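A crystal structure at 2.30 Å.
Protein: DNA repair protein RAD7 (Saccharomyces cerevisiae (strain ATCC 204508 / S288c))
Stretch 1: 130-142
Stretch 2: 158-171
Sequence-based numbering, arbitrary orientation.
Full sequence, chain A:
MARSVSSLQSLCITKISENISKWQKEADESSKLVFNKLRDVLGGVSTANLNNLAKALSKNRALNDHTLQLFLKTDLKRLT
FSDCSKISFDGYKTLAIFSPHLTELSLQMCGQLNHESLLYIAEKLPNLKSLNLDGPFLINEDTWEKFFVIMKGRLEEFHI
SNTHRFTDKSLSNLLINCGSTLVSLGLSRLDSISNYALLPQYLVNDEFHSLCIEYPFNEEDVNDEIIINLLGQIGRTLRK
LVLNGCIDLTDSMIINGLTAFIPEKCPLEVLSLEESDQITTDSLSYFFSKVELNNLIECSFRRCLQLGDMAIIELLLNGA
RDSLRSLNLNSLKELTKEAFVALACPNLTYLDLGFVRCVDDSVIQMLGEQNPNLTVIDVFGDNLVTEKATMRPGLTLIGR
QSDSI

Stretch 1 130-142: SLNLDGPFLINED
Stretch 2, residues 158-171: FHISNTHRFTDKSL

Two waters bridge the stretches, each accepting from a hydroxyl of the second stretch and donating to two oxygens of the first; of those four oxygens, one is the side-chain OD1 of Asn132. One water takes the proton of Thr163 OG1 (2.7 Å) and donates to Pro136 O and Ile139 O, both 2.6 Å from it, at the two ends of a type I turn. The other takes the proton of Ser161 OG (2.5 Å) and donates to Asn132 OD1 (2.9 Å) and Leu133 O (3.0 Å).

The frame is a pair of parallel strands, 130-134 and 158-161, their axes 4.8 Å apart and 6° from exactly parallel. Build them extended, phi near -120 to -146° and psi near 107 to 155°, pairing Leu131 with Phe158, Asn132 with His159, Leu133 with Ile160 and Asp134 with Ser161, CA to CA 4.6 to 5.3 Å. The ladder alternates: His159 N to Leu131 O at 3.2 Å, Leu133 N to His159 O at 2.8 Å, Ser161 N to Leu133 O at 3.0 Å but weak at 131°, and Gly135 N to Ser161 O at 2.9 Å.

The two faces follow different rules. Leu131 (t, p), Leu133 (m, t), Phe158 (chi1 t) and Ile160 (t, t) share one face and are all buried, as suits apolar side chains. Asn132 (chi1 t), Asp134, His159 (chi1 m) and Ser161 (chi1 m) occupy the other, partly exposed, where polar groups can meet solvent or one another; Asn132 CG lies 3.7 Å from His159 CB. Asp134, chi1 t, reaches one residue beyond its strand partner, and its OD1 accepts from Asn162 ND2 at 2.8 Å and 168°. Asn162 (chi1 m) stands on a left-handed backbone, 59/62°.

Gly135 ends the pairing at 93/27°, a conformation in which a CB would be jammed against the preceding carbonyl oxygen. Its CA also makes a CH contact to Asn162 O at 3.5 Å. Pro136 follows at -80/69° with a C-gamma endo ring, buried, its CG 4.1 Å from Ile160 CD1, and starts the turn that runs to Ile139. Phe137 at -76/-7° and Leu138 at -79/-26° fill the middle of that turn and are exposed.

Arg165 clasps the turn. With chi1 m and chi2 and chi3 t, its long side chain extends so that NH1 donates to Phe137 O at 2.8 Å, the carbonyl lying at the guanidinium edge; its CB sits 3.3 Å from Ile139 O. Its own N donates to Thr163 OG1 at 3.3 Å, so that hydroxyl, in rotamer t, serves backbone and water together.

Each stretch then enters a helix through a polar N-cap, Asn140 and Thr167, both chi1 p. Thr167 OG1 accepts from Ser170 N at 3.4 Å, weakly, and from Ser170 OG at 3.2 Å, while donating to Glu141 OE2 at 2.9 Å. One hydroxyl thus caps its helix and tethers the other. Glu141 (chi1 p, chi2 t) directs its CB toward the second stretch, with CB 3.3 Å from Ser170 OG. Between the two stretches, 855 Å² is buried, both sides summed.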

# COMPACT_ATOMS: atom_id res chain seq x y z
N SER A 130 -7.78 17.52 -14.45
CA SER A 130 -6.84 18.57 -14.07
C SER A 130 -5.93 18.07 -12.96
O SER A 130 -6.41 17.60 -11.93
CB SER A 130 -7.59 19.83 -13.60
OG SER A 130 -6.71 20.73 -12.96
N LEU A 131 -4.61 18.17 -13.18
CA LEU A 131 -3.63 17.74 -12.19
C LEU A 131 -2.54 18.80 -12.07
O LEU A 131 -1.93 19.17 -13.07
CB LEU A 131 -3.02 16.39 -12.56
CG LEU A 131 -2.15 15.72 -11.49
CD1 LEU A 131 -2.94 15.41 -10.23
CD2 LEU A 131 -1.51 14.45 -12.03
N ASN A 132 -2.31 19.28 -10.84
CA ASN A 132 -1.27 20.24 -10.53
C ASN A 132 -0.32 19.61 -9.51
O ASN A 132 -0.75 19.24 -8.41
CB ASN A 132 -1.87 21.54 -9.99
CG ASN A 132 -0.84 22.65 -9.81
OD1 ASN A 132 0.33 22.40 -9.54
ND2 ASN A 132 -1.29 23.89 -9.95
N LEU A 133 0.95 19.47 -9.88
CA LEU A 133 1.95 18.84 -9.03
C LEU A 133 3.13 19.78 -8.85
O LEU A 133 3.69 20.29 -9.83
CB LEU A 133 2.43 17.51 -9.63
CG LEU A 133 1.38 16.45 -9.95
CD1 LEU A 133 2.03 15.26 -10.63
CD2 LEU A 133 0.63 16.01 -8.71
N ASP A 134 3.53 19.97 -7.59
CA ASP A 134 4.67 20.81 -7.26
C ASP A 134 5.68 20.00 -6.44
O ASP A 134 5.43 19.70 -5.27
CB ASP A 134 4.21 22.04 -6.47
CG ASP A 134 5.36 22.95 -6.08
OD1 ASP A 134 6.47 22.78 -6.64
OD2 ASP A 134 5.16 23.83 -5.22
N GLY A 135 6.78 19.65 -7.05
CA GLY A 135 7.79 18.89 -6.39
C GLY A 135 7.77 17.39 -6.52
O GLY A 135 8.26 16.75 -5.64
N PRO A 136 7.22 16.81 -7.57
CA PRO A 136 7.25 15.34 -7.70
C PRO A 136 8.61 14.90 -8.22
O PRO A 136 8.70 14.45 -9.36
CB PRO A 136 6.15 15.05 -8.72
CG PRO A 136 6.05 16.29 -9.54
CD PRO A 136 6.39 17.44 -8.61
N PHE A 137 9.65 15.04 -7.40
CA PHE A 137 11.01 14.83 -7.89
C PHE A 137 11.38 13.36 -8.07
O PHE A 137 12.45 13.08 -8.62
CB PHE A 137 12.02 15.50 -6.94
CG PHE A 137 12.13 14.86 -5.58
CD1 PHE A 137 11.30 15.26 -4.54
CD2 PHE A 137 13.07 13.88 -5.33
CE1 PHE A 137 11.40 14.69 -3.29
CE2 PHE A 137 13.18 13.30 -4.07
CZ PHE A 137 12.34 13.71 -3.05
N LEU A 138 10.53 12.42 -7.65
CA LEU A 138 10.84 11.01 -7.85
C LEU A 138 10.56 10.54 -9.27
O LEU A 138 11.19 9.59 -9.74
CB LEU A 138 10.06 10.14 -6.86
CG LEU A 138 10.37 10.26 -5.37
CD1 LEU A 138 9.38 9.46 -4.54
CD2 LEU A 138 11.78 9.80 -5.06
N ILE A 139 9.64 11.19 -9.98
CA ILE A 139 9.16 10.69 -11.26
C ILE A 139 10.22 10.93 -12.33
O ILE A 139 10.63 12.07 -12.57
CB ILE A 139 7.83 11.36 -11.65
CG1 ILE A 139 6.83 11.35 -10.48
CG2 ILE A 139 7.24 10.70 -12.88
CD1 ILE A 139 6.37 9.97 -10.05
N ASN A 140 10.65 9.86 -13.00
CA ASN A 140 11.59 9.99 -14.10
C ASN A 140 10.85 10.12 -15.43
O ASN A 140 9.63 9.92 -15.52
CB ASN A 140 12.55 8.79 -14.14
CG ASN A 140 11.86 7.48 -14.42
OD1 ASN A 140 10.74 7.44 -14.92
ND2 ASN A 140 12.53 6.38 -14.09
N GLU A 141 11.60 10.47 -16.47
CA GLU A 141 10.99 10.83 -17.75
C GLU A 141 10.14 9.69 -18.30
O GLU A 141 9.08 9.92 -18.88
CB GLU A 141 12.06 11.24 -18.76
CG GLU A 141 13.17 10.23 -18.98
CD GLU A 141 14.10 10.62 -20.12
OE1 GLU A 141 14.61 9.72 -20.82
OE2 GLU A 141 14.32 11.83 -20.34
N ASP A 142 10.60 8.45 -18.12
CA ASP A 142 9.87 7.31 -18.66
C ASP A 142 8.54 7.11 -17.95
O ASP A 142 7.56 6.69 -18.58
CB ASP A 142 10.73 6.06 -18.56
CG ASP A 142 12.00 6.17 -19.39
OD1 ASP A 142 11.95 5.83 -20.59
OD2 ASP A 142 13.03 6.61 -18.84
N PHE A 158 -2.68 20.82 -16.89
CA PHE A 158 -1.49 20.21 -16.31
C PHE A 158 -0.51 21.30 -15.93
O PHE A 158 -0.08 22.08 -16.78
CB PHE A 158 -0.84 19.22 -17.28
CG PHE A 158 0.30 18.44 -16.68
CD1 PHE A 158 0.08 17.47 -15.72
CD2 PHE A 158 1.61 18.69 -17.08
CE1 PHE A 158 1.12 16.76 -15.16
CE2 PHE A 158 2.67 17.98 -16.53
CZ PHE A 158 2.42 17.02 -15.57
N HIS A 159 -0.17 21.36 -14.64
CA HIS A 159 0.87 22.23 -14.12
C HIS A 159 1.85 21.37 -13.32
O HIS A 159 1.44 20.63 -12.43
CB HIS A 159 0.30 23.33 -13.22
CG HIS A 159 -0.64 24.26 -13.92
ND1 HIS A 159 -0.42 25.62 -14.00
CD2 HIS A 159 -1.80 24.03 -14.59
CE1 HIS A 159 -1.41 26.18 -14.68
NE2 HIS A 159 -2.25 25.24 -15.05
N ILE A 160 3.14 21.46 -13.66
CA ILE A 160 4.19 20.76 -12.93
C ILE A 160 5.29 21.76 -12.59
O ILE A 160 5.61 22.65 -13.39
CB ILE A 160 4.75 19.56 -13.72
CG1 ILE A 160 5.88 18.90 -12.93
CG2 ILE A 160 5.21 20.00 -15.11
CD1 ILE A 160 6.29 17.56 -13.45
N SER A 161 5.89 21.60 -11.41
CA SER A 161 6.89 22.54 -10.93
C SER A 161 7.95 21.80 -10.11
O SER A 161 7.69 20.74 -9.53
CB SER A 161 6.26 23.65 -10.09
OG SER A 161 5.20 24.28 -10.78
N ASN A 162 9.14 22.40 -10.07
CA ASN A 162 10.20 22.02 -9.13
C ASN A 162 10.61 20.55 -9.27
O ASN A 162 10.52 19.75 -8.34
CB ASN A 162 9.78 22.33 -7.69
CG ASN A 162 9.89 23.80 -7.36
OD1 ASN A 162 10.91 24.42 -7.62
ND2 ASN A 162 8.82 24.36 -6.80
N THR A 163 11.11 20.21 -10.46
CA THR A 163 11.74 18.90 -10.68
C THR A 163 12.58 18.97 -11.94
O THR A 163 12.07 19.34 -13.00
CB THR A 163 10.69 17.80 -10.79
OG1 THR A 163 11.33 16.57 -11.15
CG2 THR A 163 9.63 18.14 -11.84
N HIS A 164 13.86 18.60 -11.84
CA HIS A 164 14.73 18.58 -13.00
C HIS A 164 14.65 17.26 -13.76
O HIS A 164 15.38 17.08 -14.74
CB HIS A 164 16.19 18.88 -12.59
CG HIS A 164 16.83 17.83 -11.74
ND1 HIS A 164 17.00 16.53 -12.15
CD2 HIS A 164 17.38 17.91 -10.50
CE1 HIS A 164 17.60 15.84 -11.19
NE2 HIS A 164 17.85 16.66 -10.19
N ARG A 165 13.78 16.34 -13.33
CA ARG A 165 13.58 15.08 -14.02
C ARG A 165 12.41 15.13 -15.00
O ARG A 165 12.13 14.12 -15.66
CB ARG A 165 13.36 13.95 -13.01
CG ARG A 165 14.65 13.48 -12.34
CD ARG A 165 14.38 12.49 -11.21
NE ARG A 165 15.62 12.01 -10.61
CZ ARG A 165 15.72 11.51 -9.38
NH1 ARG A 165 14.66 11.42 -8.60
NH2 ARG A 165 16.90 11.10 -8.93
N PHE A 166 11.72 16.26 -15.10
CA PHE A 166 10.74 16.49 -16.17
C PHE A 166 11.51 17.07 -17.36
O PHE A 166 11.74 18.28 -17.43
CB PHE A 166 9.63 17.42 -15.70
CG PHE A 166 8.46 17.47 -16.63
CD1 PHE A 166 7.53 16.44 -16.65
CD2 PHE A 166 8.28 18.54 -17.50
CE1 PHE A 166 6.44 16.48 -17.51
CE2 PHE A 166 7.20 18.58 -18.36
CZ PHE A 166 6.28 17.55 -18.37
N THR A 167 11.89 16.21 -18.28
CA THR A 167 12.83 16.57 -19.34
C THR A 167 12.08 17.02 -20.59
O THR A 167 10.86 16.97 -20.68
CB THR A 167 13.72 15.37 -19.67
OG1 THR A 167 12.92 14.33 -20.25
CG2 THR A 167 14.39 14.84 -18.41
N ASP A 168 12.86 17.48 -21.58
CA ASP A 168 12.28 17.83 -22.88
C ASP A 168 11.52 16.65 -23.47
O ASP A 168 10.44 16.83 -24.06
CB ASP A 168 13.39 18.30 -23.83
CG ASP A 168 13.83 19.72 -23.54
OD1 ASP A 168 12.96 20.57 -23.23
OD2 ASP A 168 15.04 20.00 -23.63
N LYS A 169 12.04 15.44 -23.31
CA LYS A 169 11.32 14.26 -23.78
C LYS A 169 9.96 14.15 -23.11
O LYS A 169 8.96 13.83 -23.76
CB LYS A 169 12.15 13.00 -23.50
CG LYS A 169 11.61 11.74 -24.18
CD LYS A 169 12.46 10.53 -23.85
CE LYS A 169 12.25 9.39 -24.84
NZ LYS A 169 10.82 8.96 -24.93
N SER A 170 9.89 14.43 -21.80
CA SER A 170 8.62 14.35 -21.09
C SER A 170 7.64 15.40 -21.59
O SER A 170 6.44 15.14 -21.71
CB SER A 170 8.86 14.52 -19.59
OG SER A 170 9.94 13.72 -19.15
N LEU A 171 8.14 16.61 -21.86
CA LEU A 171 7.29 17.65 -22.44
C LEU A 171 6.74 17.22 -23.79
O LEU A 171 5.55 17.43 -24.09
CB LEU A 171 8.09 18.95 -22.58
CG LEU A 171 7.36 20.12 -23.24
CD1 LEU A 171 6.15 20.54 -22.42
CD2 LEU A 171 8.31 21.28 -23.45
O HOH W 1 2.96 23.07 -10.67
O HOH W 2 9.78 14.41 -11.74